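Local coordinates for flagellar basal body protein (Helicobacter pylori, PDB 5NPY) that probably serves as a structural subunit of the flagellar hook, the curved segment that couples the rotary motor to the filament, at residues A[187-192]-A[364-369]; A[370-375]-A[403-408]. All coordinates share one frame; numbering follows the deposited sequence.

Contact 1 (A[187-192]-A[364-369])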
# COMPACT_ATOMS: atom_id res chain seq x y z
N PRO A 187 -19.15 0.47 5.13
CA PRO A 187 -17.99 0.36 4.24
C PRO A 187 -17.57 1.73 3.74
O PRO A 187 -18.30 2.72 3.86
CB PRO A 187 -18.51 -0.54 3.10
CG PRO A 187 -19.99 -0.37 3.13
CD PRO A 187 -20.34 -0.20 4.57
N VAL A 188 -16.35 1.78 3.22
CA VAL A 188 -15.74 3.00 2.71
C VAL A 188 -15.24 2.76 1.29
O VAL A 188 -14.60 1.73 1.01
CB VAL A 188 -14.58 3.50 3.61
CG1 VAL A 188 -14.04 4.85 3.11
CG2 VAL A 188 -15.03 3.61 5.04
N LEU A 189 -15.51 3.70 0.39
CA LEU A 189 -14.99 3.61 -0.96
C LEU A 189 -13.49 3.88 -0.97
O LEU A 189 -13.01 4.84 -0.36
CB LEU A 189 -15.72 4.59 -1.88
CG LEU A 189 -15.14 4.79 -3.27
CD1 LEU A 189 -15.10 3.47 -4.02
CD2 LEU A 189 -15.95 5.84 -4.05
N SER A 190 -12.75 3.03 -1.69
CA SER A 190 -11.30 3.19 -1.84
C SER A 190 -11.06 4.31 -2.84
O SER A 190 -11.37 4.16 -4.03
CB SER A 190 -10.66 1.88 -2.33
OG SER A 190 -11.10 0.73 -1.59
N THR A 191 -10.53 5.45 -2.38
CA THR A 191 -10.14 6.52 -3.28
C THR A 191 -8.65 6.78 -3.29
O THR A 191 -8.20 7.71 -3.98
CB THR A 191 -10.87 7.82 -2.92
OG1 THR A 191 -10.43 8.26 -1.63
CG2 THR A 191 -12.38 7.59 -2.93
N LYS A 192 -7.86 5.99 -2.58
CA LYS A 192 -6.45 6.31 -2.39
C LYS A 192 -5.71 5.03 -2.04
O LYS A 192 -5.96 4.44 -1.00
CB LYS A 192 -6.30 7.36 -1.27
CG LYS A 192 -4.90 7.93 -1.10
CD LYS A 192 -4.84 8.97 0.03
CE LYS A 192 -4.67 8.34 1.40
NZ LYS A 192 -4.77 9.38 2.47
N TYR A 364 -12.45 -1.58 -2.48
CA TYR A 364 -13.86 -1.68 -2.14
C TYR A 364 -14.62 -0.50 -2.71
O TYR A 364 -14.15 0.64 -2.63
CB TYR A 364 -14.05 -1.74 -0.62
CG TYR A 364 -13.19 -2.80 0.01
CD1 TYR A 364 -11.96 -2.48 0.58
CD2 TYR A 364 -13.58 -4.13 -0.00
CE1 TYR A 364 -11.15 -3.47 1.13
CE2 TYR A 364 -12.78 -5.13 0.54
CZ TYR A 364 -11.56 -4.79 1.11
OH TYR A 364 -10.77 -5.78 1.66
N ASP A 365 -15.81 -0.78 -3.26
CA ASP A 365 -16.69 0.27 -3.77
C ASP A 365 -17.50 0.87 -2.62
O ASP A 365 -17.29 0.54 -1.44
CB ASP A 365 -17.57 -0.27 -4.90
CG ASP A 365 -18.55 -1.37 -4.45
OD1 ASP A 365 -18.81 -1.55 -3.24
OD2 ASP A 365 -19.06 -2.06 -5.33
N LYS A 366 -18.44 1.77 -2.93
CA LYS A 366 -19.25 2.39 -1.88
C LYS A 366 -20.07 1.35 -1.11
O LYS A 366 -20.41 1.57 0.06
CB LYS A 366 -20.17 3.45 -2.47
CG LYS A 366 -19.47 4.71 -2.90
CD LYS A 366 -20.44 5.65 -3.59
CE LYS A 366 -19.70 6.81 -4.23
NZ LYS A 366 -20.66 7.84 -4.74
N ALA A 367 -20.41 0.23 -1.76
CA ALA A 367 -21.19 -0.82 -1.12
C ALA A 367 -20.34 -1.77 -0.29
O ALA A 367 -20.90 -2.57 0.46
CB ALA A 367 -21.96 -1.63 -2.17
N GLY A 368 -19.01 -1.68 -0.40
CA GLY A 368 -18.12 -2.56 0.32
C GLY A 368 -17.76 -3.82 -0.42
O GLY A 368 -17.13 -4.72 0.17
N ASP A 369 -18.12 -3.92 -1.69
CA ASP A 369 -17.78 -5.06 -2.52
C ASP A 369 -16.32 -5.00 -2.94
O ASP A 369 -15.80 -3.93 -3.28
CB ASP A 369 -18.66 -5.12 -3.77
CG ASP A 369 -20.04 -5.69 -3.49
OD1 ASP A 369 -20.18 -6.94 -3.45
OD2 ASP A 369 -20.98 -4.89 -3.31
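S190 and Y364 meet through two bonds that show how a linker can be fastened to the end of a β-hairpin. The amide of S190 donates to Y364 O (N to O 2.9 Å, 168° at the hydrogen), and the return bond runs from Y364 N to S190 OG at 2.8 Å. With OG anti to the carbonyl carbon (chi1 -47°), the hydroxyl is carried to that amide; it also bonds to Q471, so two partners grip it. One residue back, L189 straddles the start of the turn. Its CD1 lies 3.3 Å from Y364 O and also touches D365 CA, whereas CD2 rests on the aliphatic part of K366, 3.9 Å from CG, the leucine and the extended lysine chain crossing obliquely. At the far end P187 points toward the turn, its CB 3.5 Å from G368 CA, tighter than usual contact, and its CG near K366 O and A367 O. The turn itself, type I from D365 to G368, is closed by G368 N to D365 O at 3.0 Å. D365 OD1 reaches past it to accept from D369 N at 2.9 Å, the donor above the carboxylate plane. D365 OD2 is paired with K440, an ion pair that would probably stabilise the carboxylate as an anion. Two hydrogen bonds thus fasten Y364, while P187 and L189 only pack against a turn that keeps its shape by internal bonds.

Contact 2 (A[370-375]-A[403-408])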
# COMPACT_ATOMS: atom_id res chain seq x y z
N LYS A 370 -15.69 -6.16 -2.95
CA LYS A 370 -14.27 -6.24 -3.23
C LYS A 370 -14.02 -6.23 -4.74
O LYS A 370 -14.68 -6.96 -5.49
CB LYS A 370 -13.67 -7.48 -2.59
CG LYS A 370 -12.14 -7.52 -2.63
CD LYS A 370 -11.62 -8.86 -2.08
CE LYS A 370 -11.94 -10.03 -3.02
NZ LYS A 370 -11.78 -11.37 -2.37
N TYR A 371 -13.09 -5.39 -5.16
CA TYR A 371 -12.47 -5.41 -6.47
C TYR A 371 -10.96 -5.55 -6.28
O TYR A 371 -10.44 -5.40 -5.18
CB TYR A 371 -12.82 -4.13 -7.25
CG TYR A 371 -14.25 -4.08 -7.71
CD1 TYR A 371 -14.58 -4.36 -9.03
CD2 TYR A 371 -15.28 -3.74 -6.83
CE1 TYR A 371 -15.89 -4.32 -9.47
CE2 TYR A 371 -16.60 -3.70 -7.26
CZ TYR A 371 -16.90 -3.98 -8.59
OH TYR A 371 -18.20 -3.94 -9.05
N LEU A 372 -10.26 -5.86 -7.37
CA LEU A 372 -8.85 -6.23 -7.28
C LEU A 372 -8.00 -5.26 -8.10
O LEU A 372 -8.06 -5.26 -9.34
CB LEU A 372 -8.66 -7.68 -7.75
CG LEU A 372 -9.34 -8.79 -6.94
CD1 LEU A 372 -9.16 -10.12 -7.68
CD2 LEU A 372 -8.82 -8.91 -5.49
N LEU A 373 -7.20 -4.44 -7.43
CA LEU A 373 -6.33 -3.47 -8.10
C LEU A 373 -5.04 -4.20 -8.49
O LEU A 373 -4.19 -4.50 -7.64
CB LEU A 373 -6.10 -2.25 -7.21
CG LEU A 373 -5.12 -1.15 -7.71
CD1 LEU A 373 -5.26 -0.94 -9.18
CD2 LEU A 373 -5.32 0.17 -7.03
N GLN A 374 -4.91 -4.52 -9.78
CA GLN A 374 -3.80 -5.34 -10.24
C GLN A 374 -2.77 -4.49 -10.98
O GLN A 374 -3.09 -3.46 -11.58
CB GLN A 374 -4.27 -6.48 -11.13
CG GLN A 374 -5.14 -7.48 -10.35
CD GLN A 374 -5.44 -8.76 -11.09
OE1 GLN A 374 -5.03 -8.95 -12.23
NE2 GLN A 374 -6.18 -9.64 -10.44
N SER A 375 -1.51 -4.92 -10.86
CA SER A 375 -0.38 -4.28 -11.51
C SER A 375 0.53 -5.36 -12.04
O SER A 375 0.86 -6.29 -11.30
CB SER A 375 0.43 -3.39 -10.56
OG SER A 375 -0.23 -2.18 -10.31
N TYR A 403 -4.73 -1.84 -13.63
CA TYR A 403 -6.16 -1.92 -13.93
C TYR A 403 -6.86 -2.58 -12.75
O TYR A 403 -6.22 -3.10 -11.83
CB TYR A 403 -6.42 -2.69 -15.23
CG TYR A 403 -5.68 -4.02 -15.26
CD1 TYR A 403 -6.28 -5.18 -14.79
CD2 TYR A 403 -4.37 -4.10 -15.73
CE1 TYR A 403 -5.60 -6.40 -14.80
CE2 TYR A 403 -3.67 -5.32 -15.72
CZ TYR A 403 -4.32 -6.47 -15.25
OH TYR A 403 -3.68 -7.68 -15.24
N ILE A 404 -8.20 -2.57 -12.80
CA ILE A 404 -9.06 -3.09 -11.74
C ILE A 404 -9.90 -4.23 -12.30
O ILE A 404 -10.59 -4.06 -13.31
CB ILE A 404 -9.96 -1.99 -11.17
CG1 ILE A 404 -9.12 -0.89 -10.53
CG2 ILE A 404 -10.94 -2.58 -10.16
CD1 ILE A 404 -9.95 0.27 -10.04
N VAL A 405 -9.87 -5.39 -11.64
CA VAL A 405 -10.62 -6.54 -12.13
C VAL A 405 -11.73 -6.85 -11.14
O VAL A 405 -11.56 -6.72 -9.92
CB VAL A 405 -9.73 -7.78 -12.40
CG1 VAL A 405 -8.27 -7.40 -12.42
CG2 VAL A 405 -10.02 -8.92 -11.42
N ASP A 406 -12.88 -7.23 -11.67
CA ASP A 406 -13.95 -7.77 -10.85
C ASP A 406 -13.59 -9.21 -10.48
O ASP A 406 -13.48 -10.05 -11.38
CB ASP A 406 -15.27 -7.71 -11.61
CG ASP A 406 -16.44 -8.27 -10.82
OD1 ASP A 406 -16.33 -8.46 -9.59
OD2 ASP A 406 -17.50 -8.50 -11.43
N PRO A 407 -13.38 -9.52 -9.20
CA PRO A 407 -13.08 -10.91 -8.84
C PRO A 407 -14.22 -11.86 -9.18
O PRO A 407 -13.99 -13.06 -9.30
CB PRO A 407 -12.84 -10.85 -7.33
CG PRO A 407 -13.67 -9.69 -6.88
CD PRO A 407 -13.64 -8.68 -8.02
N LYS A 408 -15.43 -11.34 -9.35
CA LYS A 408 -16.61 -12.18 -9.54
C LYS A 408 -16.69 -12.75 -10.95
O LYS A 408 -17.27 -13.82 -11.14
CB LYS A 408 -17.88 -11.39 -9.20
CG LYS A 408 -18.21 -11.37 -7.69
CD LYS A 408 -18.93 -10.10 -7.25
CE LYS A 408 -17.91 -9.00 -6.93
NZ LYS A 408 -17.82 -8.72 -5.48
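L372 and V405 form a hydrogen-bonded antiparallel pair, linked by V405 N to L372 O at 2.9 Å and by the reciprocal L372 N to V405 O. A second such pair, Q374 with Y403, is joined by Q374 N to Y403 O at 2.8 Å and by Y403 N to Q374 O. Between them sits the non-hydrogen-bonded pair L373–I404, where I404 CA makes a CA-H...O contact with L372 O.

Side-chain packing divides between the two faces. On the face of L372, Q374, Y403 and V405, the extended glutamine crosses V405 at about a right angle, its CD 3.4 Å from CG1, and L372 CD1 reaches both V405 CG2 and, at 3.8 Å, P407 CB. P407 CG also comes to 3.2 Å from K370 O. Y403 CG lies between the backbone N and the carbonyl carbon (chi1 49°), and the ring turns back toward Q374, CE1 3.9 Å from Q374 CB; the backbone oxygen of Q374 lies over one face of the Y403 ring. On the other face L373 CD1 touches I404 CG1 at 4.1 Å, with L437 and F439 packing beyond. Y371 CB packs on I404 CG2, and the Y371 ring meets F439 edge-to-face.

Polar side-chain bonds complete the contact. D406 OD1 accepts from K408 N at 3.0 Å, an Asx turn; Y371 OH bonds to K440, and Y403 OH to E376.

This is the regular pairing of neighbouring strands in an antiparallel β-sheet, here 370-381 with 396-406, inside a larger sheet that also includes 346-364 and 411-423.

In the fold
The two contacts are consecutive along the chain and share one strand connection: the turn of contact 1 leads directly into strand 370-381, which contact 2 pairs with 396-406. Their centres are 13 Å apart, and they touch at three places. D369 OD1 lies 3.6 Å from K408 NZ, a long and weak ion pair; D365 OD2 packs 3.5 Å from Y371 CE2; and Y364 CD2 meets K370 CA. K440 ties them further, serving both D365 and Y371, while F439 packs against both contacts. The tris-hydroxymethyl-methyl-ammonium pocket includes T380, N381, T397 and E399, placed towards the other end of the same two paired strands.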